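Local coordinates for KLLA0C04147p (Kluyveromyces lactis, PDB 5H2D), which binds ergosterol in its oxysterol-binding-protein-related domain, the part described here, and probably transfers sterols between membranes, at residues Leu16-Leu29 with Phe129-Phe141. Residues are numbered along the deposited sequence; the frame is centred on the assembly and turned at random.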
ATOM      1  N   LEU A  16     -16.476   0.632  14.388  1.00 22.11           N
ATOM      2  CA  LEU A  16     -16.400   1.212  13.050  1.00 19.29           C
ATOM      3  C   LEU A  16     -17.683   1.946  12.692  1.00 20.91           C
ATOM      4  O   LEU A  16     -17.645   3.013  12.066  1.00 19.51           O
ATOM      5  CB  LEU A  16     -16.108   0.120  12.027  1.00 17.34           C
ATOM      6  CG  LEU A  16     -14.784  -0.612  12.237  1.00 22.75           C
ATOM      7  CD1 LEU A  16     -14.624  -1.734  11.224  1.00 21.14           C
ATOM      8  CD2 LEU A  16     -13.613   0.364  12.152  1.00 19.25           C
ATOM      9  N   LEU A  17     -18.833   1.381  13.066  1.00 21.39           N
ATOM     10  CA  LEU A  17     -20.103   2.027  12.764  1.00 24.72           C
ATOM     11  C   LEU A  17     -20.350   3.235  13.661  1.00 21.99           C
ATOM     12  O   LEU A  17     -20.834   4.269  13.190  1.00 22.37           O
ATOM     13  CB  LEU A  17     -21.245   1.022  12.901  1.00 25.11           C
ATOM     14  CG  LEU A  17     -21.401   0.071  11.717  1.00 27.45           C
ATOM     15  CD1 LEU A  17     -22.649  -0.788  11.890  1.00 30.99           C
ATOM     16  CD2 LEU A  17     -21.466   0.865  10.421  1.00 30.08           C
ATOM     17  N   GLU A  18     -20.023   3.131  14.948  1.00 20.11           N
ATOM     18  CA  GLU A  18     -20.287   4.244  15.852  1.00 20.30           C
ATOM     19  C   GLU A  18     -19.452   5.461  15.499  1.00 20.17           C
ATOM     20  O   GLU A  18     -19.899   6.595  15.696  1.00 21.11           O
ATOM     21  CB  GLU A  18     -20.034   3.825  17.302  1.00 25.07           C
ATOM     22  CG  GLU A  18     -20.857   2.621  17.738  1.00 34.49           C
ATOM     23  CD  GLU A  18     -20.703   2.295  19.218  1.00 41.05           C
ATOM     24  OE1 GLU A  18     -21.720   1.948  19.860  1.00 44.76           O
ATOM     25  OE2 GLU A  18     -19.568   2.382  19.737  1.00 43.50           O
ATOM     26  N   GLU A  19     -18.242   5.249  14.976  1.00 19.57           N
ATOM     27  CA  GLU A  19     -17.377   6.352  14.581  1.00 19.08           C
ATOM     28  C   GLU A  19     -17.698   6.888  13.189  1.00 18.38           C
ATOM     29  O   GLU A  19     -17.003   7.792  12.717  1.00 19.74           O
ATOM     30  CB  GLU A  19     -15.910   5.912  14.671  1.00 17.34           C
ATOM     31  CG  GLU A  19     -15.508   5.506  16.082  1.00 20.49           C
ATOM     32  CD  GLU A  19     -14.005   5.392  16.284  1.00 23.01           C
ATOM     33  OE1 GLU A  19     -13.245   5.488  15.290  1.00 17.13           O
ATOM     34  OE2 GLU A  19     -13.594   5.211  17.453  1.00 21.10           O
ATOM     35  N   GLY A  20     -18.724   6.369  12.527  1.00 18.84           N
ATOM     36  CA  GLY A  20     -19.156   6.928  11.258  1.00 17.89           C
ATOM     37  C   GLY A  20     -18.168   6.684  10.139  1.00 17.83           C
ATOM     38  O   GLY A  20     -18.018   7.534   9.256  1.00 17.09           O
ATOM     39  N   SER A  21     -17.517   5.521  10.145  1.00 17.18           N
ATOM     40  CA  SER A  21     -16.413   5.267   9.220  1.00 14.90           C
ATOM     41  C   SER A  21     -16.847   5.247   7.763  1.00 17.40           C
ATOM     42  O   SER A  21     -16.013   5.442   6.872  1.00 15.91           O
ATOM     43  CB  SER A  21     -15.764   3.933   9.582  1.00 15.89           C
ATOM     44  OG  SER A  21     -15.428   3.917  10.952  1.00 17.84           O
ATOM     45  N   PHE A  22     -18.118   4.995   7.485  1.00 15.12           N
ATOM     46  CA  PHE A  22     -18.577   4.863   6.113  1.00 16.49           C
ATOM     47  C   PHE A  22     -19.435   6.033   5.673  1.00 15.04           C
ATOM     48  O   PHE A  22     -19.854   6.079   4.512  1.00 15.96           O
ATOM     49  CB  PHE A  22     -19.312   3.530   5.963  1.00 17.18           C
ATOM     50  CG  PHE A  22     -18.512   2.379   6.488  1.00 15.68           C
ATOM     51  CD1 PHE A  22     -17.380   1.951   5.809  1.00 17.82           C
ATOM     52  CD2 PHE A  22     -18.831   1.779   7.694  1.00 20.01           C
ATOM     53  CE1 PHE A  22     -16.615   0.918   6.300  1.00 17.03           C
ATOM     54  CE2 PHE A  22     -18.059   0.747   8.198  1.00 20.42           C
ATOM     55  CZ  PHE A  22     -16.947   0.310   7.495  1.00 19.68           C
ATOM     56  N   LEU A  23     -19.668   7.000   6.558  1.00 16.25           N
ATOM     57  CA  LEU A  23     -20.381   8.206   6.167  1.00 17.55           C
ATOM     58  C   LEU A  23     -19.635   8.920   5.050  1.00 17.00           C
ATOM     59  O   LEU A  23     -18.412   9.094   5.118  1.00 16.17           O
ATOM     60  CB  LEU A  23     -20.542   9.136   7.363  1.00 17.46           C
ATOM     61  CG  LEU A  23     -21.317   8.541   8.530  1.00 21.02           C
ATOM     62  CD1 LEU A  23     -21.201   9.448   9.734  1.00 21.76           C
ATOM     63  CD2 LEU A  23     -22.780   8.321   8.137  1.00 20.67           C
ATOM     64  N   GLY A  24     -20.379   9.333   4.029  1.00 17.76           N
ATOM     65  CA  GLY A  24     -19.824  10.043   2.894  1.00 15.97           C
ATOM     66  C   GLY A  24     -19.390   9.150   1.750  1.00 15.77           C
ATOM     67  O   GLY A  24     -18.974   9.665   0.705  1.00 16.33           O
ATOM     68  N   TYR A  25     -19.469   7.831   1.917  1.00 15.67           N
ATOM     69  CA  TYR A  25     -19.045   6.887   0.893  1.00 17.05           C
ATOM     70  C   TYR A  25     -20.232   6.279   0.154  1.00 19.49           C
ATOM     71  O   TYR A  25     -20.143   5.164  -0.376  1.00 20.67           O
ATOM     72  CB  TYR A  25     -18.136   5.825   1.519  1.00 15.70           C
ATOM     73  CG  TYR A  25     -16.740   6.379   1.762  1.00 15.78           C
ATOM     74  CD1 TYR A  25     -15.814   6.426   0.733  1.00 16.20           C
ATOM     75  CD2 TYR A  25     -16.371   6.890   3.002  1.00 13.58           C
ATOM     76  CE1 TYR A  25     -14.546   6.953   0.931  1.00 13.12           C
ATOM     77  CE2 TYR A  25     -15.101   7.428   3.213  1.00 12.88           C
ATOM     78  CZ  TYR A  25     -14.203   7.447   2.165  1.00 14.00           C
ATOM     79  OH  TYR A  25     -12.954   7.979   2.356  1.00 14.70           O
ATOM     80  N   GLU A  26     -21.335   7.038   0.071  1.00 19.79           N
ATOM     81  CA  GLU A  26     -22.552   6.540  -0.563  1.00 23.27           C
ATOM     82  C   GLU A  26     -22.432   6.461  -2.079  1.00 21.41           C
ATOM     83  O   GLU A  26     -23.128   5.651  -2.704  1.00 23.65           O
ATOM     84  CB  GLU A  26     -23.740   7.425  -0.177  1.00 24.36           C
ATOM     85  CG  GLU A  26     -24.064   7.417   1.313  1.00 30.86           C
ATOM     86  CD  GLU A  26     -23.169   8.339   2.136  1.00 28.85           C
ATOM     87  OE1 GLU A  26     -23.139   8.197   3.385  1.00 32.35           O
ATOM     88  OE2 GLU A  26     -22.510   9.214   1.539  1.00 22.92           O
ATOM     89  N   ASP A  27     -21.577   7.279  -2.692  1.00 18.78           N
ATOM     90  CA  ASP A  27     -21.470   7.284  -4.146  1.00 16.61           C
ATOM     91  C   ASP A  27     -20.859   5.986  -4.658  1.00 20.21           C
ATOM     92  O   ASP A  27     -19.985   5.381  -4.025  1.00 18.97           O
ATOM     93  CB  ASP A  27     -20.620   8.462  -4.632  1.00 16.47           C
ATOM     94  CG  ASP A  27     -21.165   9.790  -4.187  1.00 21.56           C
ATOM     95  OD1 ASP A  27     -22.348  10.082  -4.472  1.00 22.17           O
ATOM     96  OD2 ASP A  27     -20.419  10.542  -3.533  1.00 16.80           O
ATOM     97  N   LYS A  28     -21.323   5.569  -5.829  1.00 19.48           N
ATOM     98  CA  LYS A  28     -20.722   4.436  -6.517  1.00 16.87           C
ATOM     99  C   LYS A  28     -19.253   4.726  -6.827  1.00 15.61           C
ATOM    100  O   LYS A  28     -18.888   5.852  -7.181  1.00 16.56           O
ATOM    101  CB  LYS A  28     -21.519   4.159  -7.793  1.00 22.84           C
ATOM    102  CG  LYS A  28     -20.896   3.248  -8.823  1.00 27.05           C
ATOM    103  CD  LYS A  28     -21.876   3.080  -9.981  1.00 33.46           C
ATOM    104  CE  LYS A  28     -21.182   3.061 -11.328  1.00 38.18           C
ATOM    105  NZ  LYS A  28     -20.668   1.710 -11.667  1.00 38.17           N
ATOM    106  N   LEU A  29     -18.408   3.707  -6.670  1.00 17.06           N
ATOM    107  CA  LEU A  29     -16.980   3.869  -6.935  1.00 15.92           C
ATOM    108  C   LEU A  29     -16.743   4.488  -8.306  1.00 15.34           C
ATOM    109  O   LEU A  29     -17.398   4.140  -9.291  1.00 16.13           O
ATOM    110  CB  LEU A  29     -16.273   2.514  -6.862  1.00 14.38           C
ATOM    111  CG  LEU A  29     -16.267   1.810  -5.510  1.00 16.71           C
ATOM    112  CD1 LEU A  29     -15.654   0.435  -5.628  1.00 19.82           C
ATOM    113  CD2 LEU A  29     -15.504   2.643  -4.491  1.00 18.61           C
ATOM    114  N   PHE A 129      -4.846  11.013   3.699  1.00  8.96           N
ATOM    115  CA  PHE A 129      -5.716  10.369   2.728  1.00  8.22           C
ATOM    116  C   PHE A 129      -6.560   9.331   3.452  1.00  8.87           C
ATOM    117  O   PHE A 129      -6.032   8.491   4.182  1.00  9.69           O
ATOM    118  CB  PHE A 129      -4.920   9.731   1.569  1.00  9.18           C
ATOM    119  CG  PHE A 129      -5.787   8.930   0.607  1.00  9.05           C
ATOM    120  CD1 PHE A 129      -6.729   9.569  -0.189  1.00  9.29           C
ATOM    121  CD2 PHE A 129      -5.669   7.547   0.511  1.00  9.12           C
ATOM    122  CE1 PHE A 129      -7.540   8.844  -1.046  1.00 10.29           C
ATOM    123  CE2 PHE A 129      -6.476   6.821  -0.358  1.00 10.03           C
ATOM    124  CZ  PHE A 129      -7.412   7.477  -1.134  1.00  9.45           C
ATOM    125  N   GLU A 130      -7.873   9.417   3.271  1.00 10.31           N
ATOM    126  CA  GLU A 130      -8.794   8.437   3.825  1.00 11.04           C
ATOM    127  C   GLU A 130      -9.461   7.664   2.701  1.00  9.58           C
ATOM    128  O   GLU A 130      -9.623   8.173   1.587  1.00  9.85           O
ATOM    129  CB  GLU A 130      -9.870   9.112   4.672  1.00 12.09           C
ATOM    130  CG  GLU A 130     -10.689  10.119   3.885  1.00 11.06           C
ATOM    131  CD  GLU A 130     -12.025  10.427   4.561  1.00 11.02           C
ATOM    132  OE1 GLU A 130     -13.034   9.817   4.146  1.00 13.41           O
ATOM    133  OE2 GLU A 130     -12.032  11.252   5.512  1.00 13.55           O
ATOM    134  N   TYR A 131      -9.841   6.424   2.997  1.00  9.93           N
ATOM    135  CA  TYR A 131     -10.549   5.600   2.018  1.00  9.03           C
ATOM    136  C   TYR A 131     -11.281   4.502   2.775  1.00 12.78           C
ATOM    137  O   TYR A 131     -10.647   3.645   3.400  1.00 11.93           O
ATOM    138  CB  TYR A 131      -9.570   5.018   0.998  1.00 10.60           C
ATOM    139  CG  TYR A 131     -10.139   4.173  -0.120  1.00 10.03           C
ATOM    140  CD1 TYR A 131     -10.676   4.769  -1.258  1.00 12.05           C
ATOM    141  CD2 TYR A 131     -10.071   2.783  -0.072  1.00 11.22           C
ATOM    142  CE1 TYR A 131     -11.166   3.999  -2.307  1.00 12.25           C
ATOM    143  CE2 TYR A 131     -10.551   2.001  -1.122  1.00 10.48           C
ATOM    144  CZ  TYR A 131     -11.094   2.616  -2.228  1.00 12.10           C
ATOM    145  OH  TYR A 131     -11.556   1.847  -3.263  1.00 11.90           O
ATOM    146  N   SER A 132     -12.611   4.533   2.732  1.00 11.33           N
ATOM    147  CA  SER A 132     -13.408   3.491   3.359  1.00 12.50           C
ATOM    148  C   SER A 132     -14.204   2.756   2.296  1.00 10.32           C
ATOM    149  O   SER A 132     -14.568   3.322   1.260  1.00 12.82           O
ATOM    150  CB  SER A 132     -14.349   4.075   4.414  1.00 11.32           C
ATOM    151  OG  SER A 132     -13.611   4.688   5.456  1.00 14.42           O
ATOM    152  N   ARG A 133     -14.462   1.473   2.555  1.00 12.90           N
ATOM    153  CA  ARG A 133     -15.209   0.635   1.623  1.00 14.91           C
ATOM    154  C   ARG A 133     -16.372   0.024   2.389  1.00 18.25           C
ATOM    155  O   ARG A 133     -16.219  -1.012   3.049  1.00 17.77           O
ATOM    156  CB  ARG A 133     -14.310  -0.425   0.996  1.00 15.73           C
ATOM    157  CG  ARG A 133     -13.364   0.137  -0.077  1.00 13.90           C
ATOM    158  CD  ARG A 133     -14.092   0.554  -1.339  1.00 14.64           C
ATOM    159  NE  ARG A 133     -14.652  -0.614  -2.012  1.00 15.24           N
ATOM    160  CZ  ARG A 133     -14.075  -1.262  -3.016  1.00 15.91           C
ATOM    161  NH1 ARG A 133     -12.910  -0.853  -3.508  1.00 13.89           N
ATOM    162  NH2 ARG A 133     -14.667  -2.330  -3.537  1.00 19.58           N
ATOM    163  N   PRO A 134     -17.550   0.656   2.337  1.00 15.83           N
ATOM    164  CA  PRO A 134     -18.714   0.084   3.033  1.00 17.45           C
ATOM    165  C   PRO A 134     -18.989  -1.350   2.621  1.00 19.96           C
ATOM    166  O   PRO A 134     -19.382  -2.172   3.459  1.00 21.28           O
ATOM    167  CB  PRO A 134     -19.858   1.022   2.620  1.00 20.64           C
ATOM    168  CG  PRO A 134     -19.189   2.314   2.228  1.00 22.09           C
ATOM    169  CD  PRO A 134     -17.863   1.921   1.647  1.00 16.05           C
ATOM    170  N   ASP A 135     -18.776  -1.669   1.342  1.00 19.10           N
ATOM    171  CA  ASP A 135     -19.038  -3.006   0.820  1.00 21.53           C
ATOM    172  C   ASP A 135     -18.069  -4.049   1.356  1.00 21.02           C
ATOM    173  O   ASP A 135     -18.365  -5.248   1.280  1.00 22.99           O
ATOM    174  CB  ASP A 135     -18.998  -2.995  -0.717  1.00 19.64           C
ATOM    175  CG  ASP A 135     -17.678  -2.472  -1.281  1.00 22.48           C
ATOM    176  OD1 ASP A 135     -17.138  -1.483  -0.739  1.00 20.17           O
ATOM    177  OD2 ASP A 135     -17.195  -3.046  -2.279  1.00 23.16           O
ATOM    178  N   LYS A 136     -16.921  -3.626   1.885  1.00 18.57           N
ATOM    179  CA  LYS A 136     -15.915  -4.515   2.447  1.00 17.27           C
ATOM    180  C   LYS A 136     -15.739  -4.331   3.949  1.00 18.36           C
ATOM    181  O   LYS A 136     -14.964  -5.067   4.565  1.00 22.30           O
ATOM    182  CB  LYS A 136     -14.565  -4.288   1.748  1.00 18.49           C
ATOM    183  CG  LYS A 136     -14.611  -4.397   0.238  1.00 20.64           C
ATOM    184  CD  LYS A 136     -15.112  -5.771  -0.198  1.00 22.88           C
ATOM    185  CE  LYS A 136     -15.062  -5.931  -1.699  1.00 28.76           C
ATOM    186  NZ  LYS A 136     -13.679  -6.151  -2.186  1.00 34.69           N
ATOM    187  N   SER A 137     -16.414  -3.352   4.540  1.00 18.22           N
ATOM    188  CA  SER A 137     -16.360  -3.072   5.973  1.00 16.04           C
ATOM    189  C   SER A 137     -14.961  -2.697   6.463  1.00 17.64           C
ATOM    190  O   SER A 137     -14.604  -2.994   7.607  1.00 19.68           O
ATOM    191  CB  SER A 137     -16.910  -4.247   6.783  1.00 24.25           C
ATOM    192  OG  SER A 137     -18.300  -4.405   6.532  1.00 26.11           O
ATOM    193  N   TYR A 138     -14.153  -2.001   5.651  1.00 15.20           N
ATOM    194  CA  TYR A 138     -12.882  -1.512   6.168  1.00 13.88           C
ATOM    195  C   TYR A 138     -12.741  -0.006   5.970  1.00 10.78           C
ATOM    196  O   TYR A 138     -13.391   0.604   5.116  1.00 13.78           O
ATOM    197  CB  TYR A 138     -11.667  -2.251   5.553  1.00 14.68           C
ATOM    198  CG  TYR A 138     -11.333  -1.990   4.091  1.00 14.00           C
ATOM    199  CD1 TYR A 138     -10.804  -0.772   3.683  1.00 13.83           C
ATOM    200  CD2 TYR A 138     -11.464  -2.998   3.134  1.00 13.17           C
ATOM    201  CE1 TYR A 138     -10.464  -0.547   2.360  1.00 13.82           C
ATOM    202  CE2 TYR A 138     -11.117  -2.785   1.807  1.00 14.73           C
ATOM    203  CZ  TYR A 138     -10.618  -1.555   1.426  1.00 13.17           C
ATOM    204  OH  TYR A 138     -10.269  -1.344   0.109  1.00 13.17           O
ATOM    205  N   ARG A 139     -11.874   0.584   6.797  1.00 11.68           N
ATOM    206  CA  ARG A 139     -11.503   1.988   6.695  1.00 12.10           C
ATOM    207  C   ARG A 139      -9.987   2.071   6.695  1.00 12.93           C
ATOM    208  O   ARG A 139      -9.328   1.407   7.496  1.00 12.36           O
ATOM    209  CB  ARG A 139     -12.101   2.824   7.846  1.00 12.49           C
ATOM    210  CG  ARG A 139     -11.532   2.521   9.227  1.00 14.04           C
ATOM    211  CD  ARG A 139     -12.329   3.256  10.308  1.00 14.18           C
ATOM    212  NE  ARG A 139     -11.604   3.267  11.570  1.00 16.37           N
ATOM    213  CZ  ARG A 139     -12.083   3.750  12.708  1.00 16.87           C
ATOM    214  NH1 ARG A 139     -13.319   4.241  12.756  1.00 16.90           N
ATOM    215  NH2 ARG A 139     -11.335   3.734  13.799  1.00 18.44           N
ATOM    216  N   PHE A 140      -9.447   2.879   5.787  1.00 11.19           N
ATOM    217  CA  PHE A 140      -8.020   3.131   5.644  1.00 11.53           C
ATOM    218  C   PHE A 140      -7.751   4.605   5.895  1.00 11.07           C
ATOM    219  O   PHE A 140      -8.471   5.466   5.387  1.00 10.56           O
ATOM    220  CB  PHE A 140      -7.543   2.763   4.226  1.00 12.05           C
ATOM    221  CG  PHE A 140      -6.145   3.239   3.892  1.00 10.56           C
ATOM    222  CD1 PHE A 140      -5.046   2.418   4.136  1.00 11.90           C
ATOM    223  CD2 PHE A 140      -5.935   4.485   3.313  1.00 12.52           C
ATOM    224  CE1 PHE A 140      -3.761   2.851   3.822  1.00 11.63           C
ATOM    225  CE2 PHE A 140      -4.645   4.916   2.992  1.00 11.85           C
ATOM    226  CZ  PHE A 140      -3.570   4.089   3.244  1.00 10.96           C
ATOM    227  N   PHE A 141      -6.690   4.899   6.640  1.00 11.49           N
ATOM    228  CA  PHE A 141      -6.293   6.279   6.860  1.00  9.52           C
ATOM    229  C   PHE A 141      -4.776   6.373   6.859  1.00 11.26           C
ATOM    230  O   PHE A 141      -4.093   5.472   7.357  1.00 10.70           O
ATOM    231  CB  PHE A 141      -6.823   6.832   8.188  1.00 10.11           C
ATOM    232  CG  PHE A 141      -6.456   8.261   8.402  1.00  9.38           C
ATOM    233  CD1 PHE A 141      -7.049   9.256   7.634  1.00  9.79           C
ATOM    234  CD2 PHE A 141      -5.479   8.613   9.313  1.00 12.96           C
ATOM    235  CE1 PHE A 141      -6.693  10.587   7.802  1.00  9.42           C
ATOM    236  CE2 PHE A 141      -5.116   9.945   9.486  1.00 12.37           C
ATOM    237  CZ  PHE A 141      -5.730  10.928   8.725  1.00 11.61           C
TER
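Arg139 reaches out from its strand to the end of helix 7-18 and meets three residues there at once. Its NH1 donates to Glu19 OE1 at 2.8 Å and, more nearly straight at 155°, to Ser21 OG, both acceptors lying near the guanidinium plane. NH2 closes an end-on salt bridge on the same OE1, which both nitrogens approach from one face of the carboxylate. Over a face of the guanidinium sits Leu16 CD2, 3.6 Å from Arg139 NE. An extended chain from CG to NE gives Arg139 this reach.

Further along, Ser132 OG donates to Ser21 O, while Ser132 CB lies over the Tyr25 ring in a CH-pi contact, 3.9 Å from its centroid. Tyr25 OH donates a hydrogen bond to Glu130 OE1 at 2.6 Å, meeting its anti lone pair; the other oxygen of Glu130 is held by Tyr419 and Arg423. Pro134 CG packs against Tyr25 CB at 3.7 Å, and Phe22 presents the edge of its ring to Tyr138 O in the G1 bulge of the hairpin. Leu29 CD1 sits over the centre of one face of the Arg133 guanidinium, 3.5 Å above its plane, a group whose rotation is fixed by side-on pairing with Asp135, NE and NH2 each bonding one carboxylate oxygen.

Behind this shell, a Schellman motif at Gly20 ends the helix, and Ser21 OG donates to Leu16 O at 2.6 Å, which orients the hydroxyl to accept from Arg139. Glu157, on the adjoining strand, is a second anionic partner of Arg139. A methionine in place of Arg139 would probably leave Glu19 without its cationic mate and Ser21 OG without its donor. An ionic grip at Arg139, hydrogen bonds from Ser132 and Tyr25, and packing of Phe22, Tyr25 and Leu29 thus fasten the segment following the first helix across the hairpin of the sterol-binding domain, away from the ergosterol itself.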